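Local atomic coordinates of folylpolyglutamate synthase (FolC) (Helicobacter pylori, PDB entry 6K8C), a protein that probably adds glutamate to dihydropteroate and to tetrahydrofolates at the expense of ATP, giving dihydrofolate and folylpolyglutamates. Residues S279-I284 / E371-Y376; K307-Y312 / V330-L335; V323-K328 / E355-E360; L337-E342 / S378-N383. All coordinates share one frame; numbering follows the deposited sequence.

Contact 1: S279-I284 / E371-Y376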
loop_
_atom_site.group_PDB
_atom_site.type_symbol
_atom_site.label_atom_id
_atom_site.label_comp_id
_atom_site.label_asym_id
_atom_site.label_seq_id
_atom_site.Cartn_x
_atom_site.Cartn_y
_atom_site.Cartn_z
ATOM N N SER A 279 17.104 8.860 -8.598
ATOM C CA SER A 279 18.163 9.642 -9.216
ATOM C C SER A 279 18.576 8.905 -10.474
ATOM O O SER A 279 18.079 7.802 -10.742
ATOM C CB SER A 279 19.342 9.828 -8.251
ATOM O OG SER A 279 20.072 8.627 -8.105
ATOM N N PRO A 280 19.455 9.490 -11.295
ATOM C CA PRO A 280 19.899 8.758 -12.493
ATOM C C PRO A 280 20.479 7.382 -12.195
ATOM O O PRO A 280 20.423 6.501 -13.062
ATOM C CB PRO A 280 20.953 9.687 -13.105
ATOM C CG PRO A 280 20.545 11.043 -12.669
ATOM C CD PRO A 280 19.929 10.890 -11.308
ATOM N N ASN A 281 21.026 7.164 -10.998
ATOM C CA ASN A 281 21.707 5.913 -10.681
ATOM C C ASN A 281 21.079 5.157 -9.514
ATOM O O ASN A 281 21.694 4.209 -9.011
ATOM C CB ASN A 281 23.190 6.175 -10.385
ATOM C CG ASN A 281 23.408 6.899 -9.069
ATOM O OD1 ASN A 281 22.550 7.654 -8.617
ATOM N ND2 ASN A 281 24.562 6.672 -8.446
ATOM N N ILE A 282 19.884 5.534 -9.060
ATOM C CA ILE A 282 19.237 4.842 -7.949
ATOM C C ILE A 282 17.794 4.529 -8.334
ATOM O O ILE A 282 16.983 5.444 -8.532
ATOM C CB ILE A 282 19.293 5.644 -6.644
ATOM C CG1 ILE A 282 20.744 5.891 -6.227
ATOM C CG2 ILE A 282 18.579 4.892 -5.525
ATOM C CD1 ILE A 282 20.869 6.855 -5.067
ATOM N N LEU A 283 17.481 3.243 -8.447
ATOM C CA LEU A 283 16.124 2.748 -8.595
ATOM C C LEU A 283 15.651 2.234 -7.239
ATOM O O LEU A 283 16.400 1.551 -6.533
ATOM C CB LEU A 283 16.084 1.637 -9.654
ATOM C CG LEU A 283 14.764 0.980 -10.065
ATOM C CD1 LEU A 283 13.862 1.967 -10.804
ATOM C CD2 LEU A 283 15.059 -0.233 -10.933
ATOM N N ILE A 284 14.417 2.577 -6.866
ATOM C CA ILE A 284 13.876 2.260 -5.548
ATOM C C ILE A 284 12.553 1.521 -5.714
ATOM O O ILE A 284 11.712 1.913 -6.531
ATOM C CB ILE A 284 13.675 3.531 -4.693
ATOM C CG1 ILE A 284 15.022 4.105 -4.262
ATOM C CG2 ILE A 284 12.830 3.224 -3.467
ATOM C CD1 ILE A 284 14.922 5.086 -3.104
ATOM N N GLU A 371 28.369 4.176 -9.933
ATOM C CA GLU A 371 27.687 2.890 -9.920
ATOM C C GLU A 371 26.177 3.097 -9.935
ATOM O O GLU A 371 25.673 4.170 -9.595
ATOM C CB GLU A 371 28.088 2.061 -8.691
ATOM C CG GLU A 371 29.588 1.805 -8.569
ATOM C CD GLU A 371 30.063 0.639 -9.419
ATOM O OE1 GLU A 371 29.247 0.072 -10.179
ATOM O OE2 GLU A 371 31.258 0.286 -9.326
ATOM N N ASN A 372 25.458 2.051 -10.341
ATOM C CA ASN A 372 24.003 2.049 -10.367
ATOM C C ASN A 372 23.465 1.067 -9.333
ATOM O O ASN A 372 24.097 0.050 -9.033
ATOM C CB ASN A 372 23.477 1.693 -11.756
ATOM C CG ASN A 372 23.973 2.648 -12.823
ATOM O OD1 ASN A 372 23.901 3.865 -12.659
ATOM N ND2 ASN A 372 24.477 2.103 -13.923
ATOM N N TYR A 373 22.288 1.377 -8.788
ATOM C CA TYR A 373 21.772 0.654 -7.635
ATOM C C TYR A 373 20.277 0.416 -7.759
ATOM O O TYR A 373 19.545 1.273 -8.262
ATOM C CB TYR A 373 22.030 1.420 -6.332
ATOM C CG TYR A 373 23.482 1.714 -6.060
ATOM C CD1 TYR A 373 24.075 2.874 -6.541
ATOM C CD2 TYR A 373 24.262 0.840 -5.308
ATOM C CE1 TYR A 373 25.406 3.156 -6.292
ATOM C CE2 TYR A 373 25.603 1.114 -5.052
ATOM C CZ TYR A 373 26.167 2.277 -5.548
ATOM O OH TYR A 373 27.490 2.572 -5.309
ATOM N N LEU A 374 19.835 -0.748 -7.283
ATOM C CA LEU A 374 18.437 -1.000 -6.959
ATOM C C LEU A 374 18.318 -1.138 -5.448
ATOM O O LEU A 374 19.024 -1.949 -4.838
ATOM C CB LEU A 374 17.907 -2.268 -7.649
ATOM C CG LEU A 374 16.535 -2.771 -7.163
ATOM C CD1 LEU A 374 15.449 -1.728 -7.390
ATOM C CD2 LEU A 374 16.152 -4.100 -7.831
ATOM N N VAL A 375 17.447 -0.328 -4.849
ATOM C CA VAL A 375 17.105 -0.422 -3.435
ATOM C C VAL A 375 15.775 -1.160 -3.347
ATOM O O VAL A 375 14.781 -0.725 -3.936
ATOM C CB VAL A 375 17.020 0.970 -2.786
ATOM C CG1 VAL A 375 16.517 0.870 -1.349
ATOM C CG2 VAL A 375 18.378 1.667 -2.851
ATOM N N TYR A 376 15.751 -2.279 -2.625
ATOM C CA TYR A 376 14.644 -3.216 -2.741
ATOM C C TYR A 376 14.464 -3.996 -1.447
ATOM O O TYR A 376 15.439 -4.378 -0.794
ATOM C CB TYR A 376 14.901 -4.181 -3.904
ATOM C CG TYR A 376 13.804 -5.165 -4.219
ATOM C CD1 TYR A 376 12.531 -4.739 -4.570
ATOM C CD2 TYR A 376 14.058 -6.530 -4.221
ATOM C CE1 TYR A 376 11.531 -5.654 -4.889
ATOM C CE2 TYR A 376 13.069 -7.445 -4.532
ATOM C CZ TYR A 376 11.809 -7.004 -4.868
ATOM O OH TYR A 376 10.827 -7.923 -5.189
#

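Contact 2: K307-Y312 / V330-L335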
loop_
_atom_site.group_PDB
_atom_site.type_symbol
_atom_site.label_atom_id
_atom_site.label_comp_id
_atom_site.label_asym_id
_atom_site.label_seq_id
_atom_site.Cartn_x
_atom_site.Cartn_y
_atom_site.Cartn_z
ATOM N N LYS A 307 24.893 -4.953 -15.428
ATOM C CA LYS A 307 24.740 -5.446 -14.066
ATOM C C LYS A 307 24.925 -4.298 -13.083
ATOM O O LYS A 307 25.793 -3.441 -13.265
ATOM C CB LYS A 307 25.747 -6.559 -13.773
ATOM C CG LYS A 307 25.454 -7.885 -14.471
ATOM C CD LYS A 307 26.145 -9.045 -13.751
ATOM C CE LYS A 307 26.180 -10.301 -14.614
ATOM N NZ LYS A 307 26.955 -11.395 -13.959
ATOM N N ILE A 308 24.096 -4.271 -12.040
ATOM C CA ILE A 308 24.122 -3.195 -11.062
ATOM C C ILE A 308 24.266 -3.791 -9.666
ATOM O O ILE A 308 24.356 -5.003 -9.489
ATOM C CB ILE A 308 22.873 -2.291 -11.147
ATOM C CG1 ILE A 308 21.630 -3.020 -10.626
ATOM C CG2 ILE A 308 22.653 -1.811 -12.574
ATOM C CD1 ILE A 308 20.406 -2.128 -10.570
ATOM N N ILE A 309 24.288 -2.910 -8.673
ATOM C CA ILE A 309 24.424 -3.290 -7.273
ATOM C C ILE A 309 23.049 -3.286 -6.624
ATOM O O ILE A 309 22.244 -2.375 -6.852
ATOM C CB ILE A 309 25.388 -2.332 -6.546
ATOM C CG1 ILE A 309 26.769 -2.367 -7.212
ATOM C CG2 ILE A 309 25.484 -2.670 -5.064
ATOM C CD1 ILE A 309 27.792 -1.453 -6.548
ATOM N N LEU A 310 22.773 -4.300 -5.812
ATOM C CA LEU A 310 21.518 -4.389 -5.076
ATOM C C LEU A 310 21.726 -3.943 -3.633
ATOM O O LEU A 310 22.620 -4.449 -2.947
ATOM C CB LEU A 310 20.971 -5.819 -5.111
ATOM C CG LEU A 310 19.618 -6.024 -4.429
ATOM C CD1 LEU A 310 18.516 -5.308 -5.201
ATOM C CD2 LEU A 310 19.301 -7.510 -4.309
ATOM N N ILE A 311 20.905 -2.998 -3.181
ATOM C CA ILE A 311 20.854 -2.587 -1.780
ATOM C C ILE A 311 19.604 -3.215 -1.181
ATOM O O ILE A 311 18.486 -2.931 -1.628
ATOM C CB ILE A 311 20.842 -1.054 -1.642
ATOM C CG1 ILE A 311 22.162 -0.476 -2.152
ATOM C CG2 ILE A 311 20.614 -0.636 -0.192
ATOM C CD1 ILE A 311 22.102 1.011 -2.481
ATOM N N TYR A 312 19.781 -4.075 -0.179
ATOM C CA TYR A 312 18.764 -5.082 0.091
ATOM C C TYR A 312 18.721 -5.474 1.561
ATOM O O TYR A 312 19.758 -5.604 2.219
ATOM C CB TYR A 312 19.031 -6.332 -0.766
ATOM C CG TYR A 312 18.090 -7.495 -0.528
ATOM C CD1 TYR A 312 16.883 -7.588 -1.214
ATOM C CD2 TYR A 312 18.413 -8.505 0.370
ATOM C CE1 TYR A 312 16.020 -8.655 -1.004
ATOM C CE2 TYR A 312 17.557 -9.570 0.589
ATOM C CZ TYR A 312 16.362 -9.641 -0.102
ATOM O OH TYR A 312 15.506 -10.700 0.111
ATOM N N VAL A 330 21.158 -9.864 -13.153
ATOM C CA VAL A 330 21.456 -8.459 -13.413
ATOM C C VAL A 330 22.156 -7.792 -12.235
ATOM O O VAL A 330 22.275 -6.563 -12.210
ATOM C CB VAL A 330 20.187 -7.669 -13.800
ATOM C CG1 VAL A 330 19.608 -8.174 -15.114
ATOM C CG2 VAL A 330 19.148 -7.734 -12.690
ATOM N N ILE A 331 22.623 -8.568 -11.258
ATOM C CA ILE A 331 23.195 -8.033 -10.026
ATOM C C ILE A 331 24.626 -8.535 -9.897
ATOM O O ILE A 331 24.867 -9.748 -9.911
ATOM C CB ILE A 331 22.371 -8.428 -8.792
ATOM C CG1 ILE A 331 20.973 -7.809 -8.866
ATOM C CG2 ILE A 331 23.086 -7.971 -7.518
ATOM C CD1 ILE A 331 20.985 -6.282 -8.957
ATOM N N LYS A 332 25.571 -7.606 -9.754
ATOM C CA LYS A 332 26.970 -7.967 -9.578
ATOM C C LYS A 332 27.408 -7.976 -8.123
ATOM O O LYS A 332 28.431 -8.591 -7.805
ATOM C CB LYS A 332 27.875 -7.014 -10.370
ATOM C CG LYS A 332 27.881 -5.573 -9.862
ATOM C CD LYS A 332 28.660 -4.680 -10.813
ATOM C CE LYS A 332 28.692 -3.235 -10.329
ATOM N NZ LYS A 332 29.497 -2.391 -11.259
ATOM N N LYS A 333 26.662 -7.324 -7.236
ATOM C CA LYS A 333 27.019 -7.292 -5.827
ATOM C C LYS A 333 25.789 -6.896 -5.028
ATOM O O LYS A 333 24.949 -6.127 -5.502
ATOM C CB LYS A 333 28.174 -6.316 -5.560
ATOM C CG LYS A 333 28.786 -6.439 -4.171
ATOM C CD LYS A 333 30.041 -5.586 -4.032
ATOM C CE LYS A 333 30.699 -5.792 -2.675
ATOM N NZ LYS A 333 31.597 -4.660 -2.312
ATOM N N VAL A 334 25.686 -7.438 -3.818
ATOM C CA VAL A 334 24.612 -7.104 -2.889
ATOM C C VAL A 334 25.210 -6.346 -1.715
ATOM O O VAL A 334 26.149 -6.828 -1.071
ATOM C CB VAL A 334 23.867 -8.356 -2.398
ATOM C CG1 VAL A 334 22.752 -7.961 -1.431
ATOM C CG2 VAL A 334 23.307 -9.152 -3.580
ATOM N N LEU A 335 24.670 -5.165 -1.435
ATOM C CA LEU A 335 25.010 -4.422 -0.228
ATOM C C LEU A 335 23.849 -4.565 0.746
ATOM O O LEU A 335 22.749 -4.065 0.489
ATOM C CB LEU A 335 25.298 -2.956 -0.546
ATOM C CG LEU A 335 26.486 -2.703 -1.482
ATOM C CD1 LEU A 335 26.658 -1.212 -1.752
ATOM C CD2 LEU A 335 27.769 -3.305 -0.918
HETATM O O HOH W 1 28.221 -2.875 -14.374
HETATM O O HOH W 2 25.472 -12.144 -11.506
#

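Contact 3: V323-K328 / E355-E360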
loop_
_atom_site.group_PDB
_atom_site.type_symbol
_atom_site.label_atom_id
_atom_site.label_comp_id
_atom_site.label_asym_id
_atom_site.label_seq_id
_atom_site.Cartn_x
_atom_site.Cartn_y
_atom_site.Cartn_z
ATOM N N VAL A 323 13.821 -14.590 -4.573
ATOM C CA VAL A 323 13.883 -13.215 -5.061
ATOM C C VAL A 323 15.298 -12.875 -5.512
ATOM O O VAL A 323 15.508 -12.317 -6.596
ATOM C CB VAL A 323 13.374 -12.250 -3.978
ATOM C CG1 VAL A 323 13.934 -10.856 -4.187
ATOM C CG2 VAL A 323 11.849 -12.244 -3.968
ATOM N N LEU A 324 16.296 -13.233 -4.698
ATOM C CA LEU A 324 17.682 -12.966 -5.066
ATOM C C LEU A 324 18.119 -13.815 -6.253
ATOM O O LEU A 324 18.929 -13.369 -7.077
ATOM C CB LEU A 324 18.595 -13.206 -3.864
ATOM C CG LEU A 324 18.344 -12.245 -2.694
ATOM C CD1 LEU A 324 18.972 -12.764 -1.412
ATOM C CD2 LEU A 324 18.872 -10.859 -3.033
ATOM N N GLU A 325 17.613 -15.049 -6.355
ATOM C CA GLU A 325 17.922 -15.871 -7.520
ATOM C C GLU A 325 17.371 -15.244 -8.795
ATOM O O GLU A 325 18.027 -15.267 -9.845
ATOM C CB GLU A 325 17.368 -17.283 -7.330
ATOM C CG GLU A 325 17.767 -18.244 -8.432
ATOM C CD GLU A 325 17.085 -19.594 -8.304
ATOM O OE1 GLU A 325 15.834 -19.645 -8.349
ATOM O OE2 GLU A 325 17.802 -20.605 -8.155
ATOM N N ILE A 326 16.170 -14.673 -8.721
ATOM C CA ILE A 326 15.584 -14.006 -9.883
ATOM C C ILE A 326 16.409 -12.784 -10.276
ATOM O O ILE A 326 16.637 -12.524 -11.466
ATOM C CB ILE A 326 14.116 -13.640 -9.590
ATOM C CG1 ILE A 326 13.242 -14.901 -9.626
ATOM C CG2 ILE A 326 13.606 -12.584 -10.568
ATOM C CD1 ILE A 326 11.953 -14.769 -8.837
ATOM N N LEU A 327 16.886 -12.024 -9.287
ATOM C CA LEU A 327 17.610 -10.795 -9.585
ATOM C C LEU A 327 19.061 -11.049 -9.968
ATOM O O LEU A 327 19.652 -10.230 -10.680
ATOM C CB LEU A 327 17.555 -9.840 -8.388
ATOM C CG LEU A 327 16.179 -9.225 -8.127
ATOM C CD1 LEU A 327 16.103 -8.610 -6.734
ATOM C CD2 LEU A 327 15.880 -8.189 -9.197
ATOM N N LYS A 328 19.642 -12.163 -9.521
ATOM C CA LYS A 328 21.068 -12.412 -9.736
ATOM C C LYS A 328 21.560 -12.157 -11.160
ATOM O O LYS A 328 22.658 -11.594 -11.306
ATOM C CB LYS A 328 21.416 -13.852 -9.324
ATOM C CG LYS A 328 22.897 -14.161 -9.490
ATOM C CD LYS A 328 23.242 -15.587 -9.105
ATOM C CE LYS A 328 24.706 -15.867 -9.409
ATOM N NZ LYS A 328 25.035 -17.298 -9.177
ATOM N N GLU A 355 25.667 -16.640 -0.235
ATOM C CA GLU A 355 26.775 -17.538 -0.540
ATOM C C GLU A 355 26.302 -18.740 -1.353
ATOM O O GLU A 355 26.971 -19.148 -2.307
ATOM C CB GLU A 355 27.466 -17.977 0.752
ATOM C CG GLU A 355 28.490 -16.965 1.258
ATOM C CD GLU A 355 28.742 -17.068 2.752
ATOM O OE1 GLU A 355 28.548 -18.163 3.319
ATOM O OE2 GLU A 355 29.136 -16.048 3.362
ATOM N N THR A 356 25.145 -19.307 -1.003
ATOM C CA THR A 356 24.571 -20.371 -1.824
ATOM C C THR A 356 24.373 -19.906 -3.261
ATOM O O THR A 356 24.612 -20.663 -4.209
ATOM C CB THR A 356 23.237 -20.838 -1.234
ATOM O OG1 THR A 356 23.453 -21.423 0.056
ATOM C CG2 THR A 356 22.567 -21.858 -2.150
ATOM N N LEU A 357 23.959 -18.652 -3.444
ATOM C CA LEU A 357 23.667 -18.142 -4.775
ATOM C C LEU A 357 24.908 -17.685 -5.531
ATOM O O LEU A 357 24.825 -17.460 -6.743
ATOM C CB LEU A 357 22.660 -16.996 -4.667
ATOM C CG LEU A 357 21.241 -17.497 -4.394
ATOM C CD1 LEU A 357 20.330 -16.365 -3.968
ATOM C CD2 LEU A 357 20.679 -18.222 -5.621
ATOM N N GLY A 358 26.051 -17.554 -4.866
ATOM C CA GLY A 358 27.234 -17.051 -5.534
ATOM C C GLY A 358 27.249 -15.553 -5.754
ATOM O O GLY A 358 27.859 -15.080 -6.718
ATOM N N LEU A 359 26.593 -14.789 -4.888
ATOM C CA LEU A 359 26.543 -13.337 -5.000
ATOM C C LEU A 359 27.545 -12.725 -4.028
ATOM O O LEU A 359 27.467 -12.972 -2.820
ATOM C CB LEU A 359 25.138 -12.814 -4.704
ATOM C CG LEU A 359 24.070 -12.938 -5.792
ATOM C CD1 LEU A 359 22.675 -12.776 -5.189
ATOM C CD2 LEU A 359 24.307 -11.914 -6.895
ATOM N N GLU A 360 28.483 -11.939 -4.554
ATOM C CA GLU A 360 29.343 -11.141 -3.690
ATOM C C GLU A 360 28.493 -10.194 -2.858
ATOM O O GLU A 360 27.461 -9.692 -3.311
ATOM C CB GLU A 360 30.353 -10.334 -4.509
ATOM C CG GLU A 360 30.932 -11.056 -5.706
ATOM C CD GLU A 360 32.028 -12.027 -5.321
ATOM O OE1 GLU A 360 32.506 -11.956 -4.169
ATOM O OE2 GLU A 360 32.414 -12.857 -6.171
#

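Contact 4: L337-E342 / S378-N383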
loop_
_atom_site.group_PDB
_atom_site.type_symbol
_atom_site.label_atom_id
_atom_site.label_comp_id
_atom_site.label_asym_id
_atom_site.label_seq_id
_atom_site.Cartn_x
_atom_site.Cartn_y
_atom_site.Cartn_z
ATOM N N LEU A 337 21.547 -3.729 3.643
ATOM C CA LEU A 337 21.164 -2.549 4.420
ATOM C C LEU A 337 20.831 -3.002 5.835
ATOM O O LEU A 337 19.714 -3.433 6.129
ATOM C CB LEU A 337 19.991 -1.820 3.774
ATOM C CG LEU A 337 19.698 -0.423 4.334
ATOM C CD1 LEU A 337 20.869 0.497 4.109
ATOM C CD2 LEU A 337 18.435 0.164 3.722
ATOM N N GLU A 338 21.824 -2.901 6.718
ATOM C CA GLU A 338 21.679 -3.296 8.113
ATOM C C GLU A 338 20.426 -2.690 8.729
ATOM O O GLU A 338 20.244 -1.469 8.719
ATOM C CB GLU A 338 22.916 -2.856 8.896
ATOM C CG GLU A 338 23.150 -3.619 10.187
ATOM C CD GLU A 338 24.610 -3.959 10.381
ATOM O OE1 GLU A 338 25.430 -3.017 10.408
ATOM O OE2 GLU A 338 24.939 -5.156 10.512
ATOM N N LEU A 339 19.550 -3.556 9.240
ATOM C CA LEU A 339 18.350 -3.149 9.955
ATOM C C LEU A 339 18.215 -4.016 11.193
ATOM O O LEU A 339 18.379 -5.238 11.121
ATOM C CB LEU A 339 17.090 -3.281 9.088
ATOM C CG LEU A 339 16.875 -2.236 7.994
ATOM C CD1 LEU A 339 15.931 -2.780 6.938
ATOM C CD2 LEU A 339 16.347 -0.941 8.578
ATOM N N HIS A 340 17.914 -3.384 12.325
ATOM C CA HIS A 340 17.810 -4.079 13.600
ATOM C C HIS A 340 16.371 -4.264 14.055
ATOM O O HIS A 340 16.141 -4.846 15.120
ATOM C CB HIS A 340 18.615 -3.331 14.664
ATOM C CG HIS A 340 20.087 -3.321 14.393
ATOM N ND1 HIS A 340 20.918 -4.359 14.758
ATOM C CD2 HIS A 340 20.873 -2.414 13.765
ATOM C CE1 HIS A 340 22.154 -4.085 14.379
ATOM N NE2 HIS A 340 22.154 -2.911 13.775
ATOM N N GLU A 341 15.407 -3.784 13.276
ATOM C CA GLU A 341 14.008 -4.077 13.540
ATOM C C GLU A 341 13.802 -5.588 13.568
ATOM O O GLU A 341 14.508 -6.346 12.898
ATOM C CB GLU A 341 13.130 -3.406 12.481
ATOM C CG GLU A 341 13.049 -1.874 12.604
ATOM C CD GLU A 341 14.340 -1.139 12.223
ATOM O OE1 GLU A 341 15.424 -1.761 12.196
ATOM O OE2 GLU A 341 14.269 0.081 11.957
ATOM N N GLU A 342 12.824 -6.026 14.359
ATOM C CA GLU A 342 12.898 -7.377 14.906
ATOM C C GLU A 342 12.535 -8.461 13.895
ATOM O O GLU A 342 13.185 -9.511 13.864
ATOM C CB GLU A 342 12.023 -7.478 16.153
ATOM C CG GLU A 342 12.808 -7.188 17.424
ATOM C CD GLU A 342 13.656 -8.368 17.862
ATOM O OE1 GLU A 342 14.717 -8.143 18.484
ATOM O OE2 GLU A 342 13.258 -9.520 17.589
ATOM N N SER A 378 11.375 -3.730 1.053
ATOM C CA SER A 378 10.273 -3.376 1.939
ATOM C C SER A 378 10.118 -1.865 1.919
ATOM O O SER A 378 10.976 -1.140 1.410
ATOM C CB SER A 378 10.514 -3.847 3.375
ATOM O OG SER A 378 11.810 -3.475 3.831
ATOM N N PHE A 379 8.995 -1.399 2.472
ATOM C CA PHE A 379 8.875 0.018 2.789
ATOM C C PHE A 379 9.992 0.436 3.730
ATOM O O PHE A 379 10.568 1.522 3.596
ATOM C CB PHE A 379 7.512 0.317 3.425
ATOM C CG PHE A 379 6.405 0.579 2.433
ATOM C CD1 PHE A 379 5.711 -0.474 1.863
ATOM C CD2 PHE A 379 6.045 1.874 2.093
ATOM C CE1 PHE A 379 4.687 -0.249 0.968
ATOM C CE2 PHE A 379 5.014 2.110 1.190
ATOM C CZ PHE A 379 4.336 1.040 0.626
ATOM N N LEU A 380 10.329 -0.437 4.679
ATOM C CA LEU A 380 11.352 -0.115 5.668
ATOM C C LEU A 380 12.715 0.069 5.013
ATOM O O LEU A 380 13.423 1.043 5.291
ATOM C CB LEU A 380 11.409 -1.212 6.734
ATOM C CG LEU A 380 12.619 -1.250 7.670
ATOM C CD1 LEU A 380 12.700 0.020 8.505
ATOM C CD2 LEU A 380 12.563 -2.479 8.568
ATOM N N VAL A 381 13.095 -0.860 4.133
ATOM C CA VAL A 381 14.391 -0.765 3.466
ATOM C C VAL A 381 14.484 0.523 2.658
ATOM O O VAL A 381 15.500 1.227 2.700
ATOM C CB VAL A 381 14.629 -2.004 2.582
ATOM C CG1 VAL A 381 15.703 -1.721 1.545
ATOM C CG2 VAL A 381 15.018 -3.198 3.436
ATOM N N ALA A 382 13.421 0.861 1.924
ATOM C CA ALA A 382 13.468 2.047 1.075
ATOM C C ALA A 382 13.482 3.320 1.907
ATOM O O ALA A 382 14.225 4.260 1.602
ATOM C CB ALA A 382 12.283 2.054 0.112
ATOM N N ASN A 383 12.666 3.370 2.962
ATOM C CA ASN A 383 12.606 4.581 3.776
ATOM C C ASN A 383 13.884 4.766 4.588
ATOM O O ASN A 383 14.361 5.895 4.752
ATOM C CB ASN A 383 11.382 4.541 4.691
ATOM C CG ASN A 383 11.362 5.686 5.680
ATOM O OD1 ASN A 383 11.768 5.532 6.831
ATOM N ND2 ASN A 383 10.899 6.849 5.233
#

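Contact 1: S279-I284 / E371-Y376
Asn-281 turns CG into the crowded position between its backbone N and carbonyl carbon (chi1 71°), whereas Leu-283 and Leu-374 both set CG anti to the backbone N (chi1 -177° and 169°). The two leucines sit on parallel neighbouring strands, 282-285 and 373-376, of the six-stranded mixed sheet of the Mur ligase-type glutamate ligase domain, and the anti setting lays them side by side. Leu-283 is held through both its backbone N and its backbone O: N donates to Tyr-373 O (2.9 Å) in the carbonyl plane, and O receives Val-375 N (2.7 Å) nearly along the C=O axis. Both bonds are almost straight. That from Tyr-373 N to Asn-281 O (2.9 Å) is more bent, with the donor above the carbonyl plane. Asn-281 lies in the type I turn from Ser-279 to Ile-282, and its amide is held at both ends. ND2 gives a bond to Glu-371 O (3.0 Å), which lies close to the amide plane, while OD1 accepts from Ser-279 OG (2.7 Å); together they fix the amide's rotation. On one face CD2 of Leu-283 lies 3.9 Å from CD1 of Leu-374, under Leu-296 and Ile-300 of helix 290-303. On the other face Val-375 serves both isoleucines: CB touches Ile-284 CG1 (4.0 Å) and CG2 meets Ile-282 CG2 (4.2 Å). Helix 379-390 covers these isoleucines with Ala-382, Phe-385 and Tyr-389. Asn-281 O sits at the edge of the Tyr-373 ring, near its plane and closest to CD1.

Contact 2: K307-Y312 / V330-L335
Ile-308 holds CG1 in the crowded position between backbone N and carbonyl carbon (chi1 71°), which sets that atom 3.7 Å from CD1 of Ile-331. The two side chains cross obliquely, and Ile-331 bends at chi2 (-59°) so that CD1 folds over the Ile-308 backbone; its CG2 meets Leu-310 CB at 3.9 Å. On the face of Ile-309 and Leu-335, CG2 of Ile-309, anti to its backbone N, comes within 3.7 Å of Leu-335 CG. The strands are the two parallel arms of the beta-alpha-beta unit 308-312, 320-327, 331-336, and Leu-324 of the intervening helix touches Leu-310 and Tyr-312. Ile-308 O accepts Lys-332 N (2.9 Å), but Leu-310 N turns to Lys-333 O and Leu-310 O takes Leu-335 N (2.6 Å), so the second strand carries one extra residue where the chain turns a corner at Lys-332. There Lys-332 also puts CG in the crowded position (chi1 67°) and then runs extended, CE passing 3.8 Å from Ile-309 CG1; NZ forms a salt bridge with Glu-371. Lys-307, likewise extended beyond CG, lays CD beside Ile-331 O, and a water links its NZ (3.0 Å) to that carbonyl.

Contact 3: V323-K328 / E355-E360
No aromatic ring takes part; the flat group that matters is the peptide joining Leu-357 to Gly-358, met end-on at its carbonyl oxygen and not over a face. Lys-328 NZ lies nearly along the C=O axis (169°), 2.4 Å from Leu-357 O. That is unusually short for an ammonium-carbonyl bond, so the approach is strained or the lysine tip imprecisely placed; it is no measure of strength. The carbonyl belongs to a Schellman motif closing helix 347-357, in which Gly-358 takes positive phi (77°) and its N bonds back to Glu-355 O (3.2 Å). The partial negative charge of this helix C-terminus would probably stabilise the ammonium. Lys-328 gets there fully extended, CG anti to the backbone N, and runs alongside Leu-359, pointing the other way, CG 3.7 Å from Leu-359 CD2. The two methyls of Leu-357 divide between successive residues of helix 320-327: CD1 meets Leu-324 CB at 3.6 Å, and CD2 meets Glu-325 CB at 3.8 Å with the side chains crossing at about a right angle. Leu-324 continues inward against Leu-350, Ile-353 and Leu-354. CE of Lys-328, one bond before NZ, lies 3.1 Å from Leu-357 O.

Contact 4: L337-E342 / S378-N383
Apolar contacts carry most of this packing. Leu-339, its CG beside the backbone N (chi1 -75°), reaches tip to tip at Leu-380, whose own CG is anti to its backbone N. The two leucine forks meet end to end: CD1 of Leu-339 is 3.7 Å from Leu-380 CG, and CD2 of Leu-339 is 3.8 Å from Leu-380 CD1. The same CD1 of Leu-339 also meets Val-381 CG2 (3.6 Å), the two side chains crossing at about a right angle. Leu-337 and Val-381 pass each other head to tail; CD2 of Leu-337 rests 4.0 Å from Val-381 CG1 and 3.3 Å from Val-381 O, so a methyl lies against a carbonyl of the helix. Glu-341 adds a mixed contact. Bent at chi2 (71°), it curls back so that CB and CG lie against CD2 of Leu-380 while OE2 stands 3.8 Å from Leu-380 CD1. Of the hydrogen bonds, none crosses between the segments; the helix start is capped from within, while the loop is tied to Asn-313 ND2 through Leu-337 O and to the backbone of Tyr-312. Ser-378 OG accepts from Val-381 N (2.9 Å, 160°), fixing the first helical turn that presents Leu-380 and Val-381. This is the serine N-cap of the final helix, 379-390, which packs against the loop after strand 331-336 in the Mur ligase-type C-terminal domain.

How the contacts relate
Contacts 1 and 2, with centres about 10 Å apart, are neighbouring pairings of one six-stranded sheet: strand 373-376 lies beside strand 308-312, so the order runs 282-285, 373-376, 308-312, 331-336. Contact 3 (centres about 9 Å apart from contact 2) joins the helices that follow strands 308-312 and 331-336. Contact 4 (centres about 16 Å apart from contact 1) lies at the C-terminal ends of strands 331-336 and 373-376. In sequence contact 2 falls between the halves of contact 1; the segments of contacts 3 and 4 alternate along the chain, although their nearest atoms are about 9 Å apart. The four contacts thus join the sheet, two of its flanking helices and the last helix within the C-terminal domain.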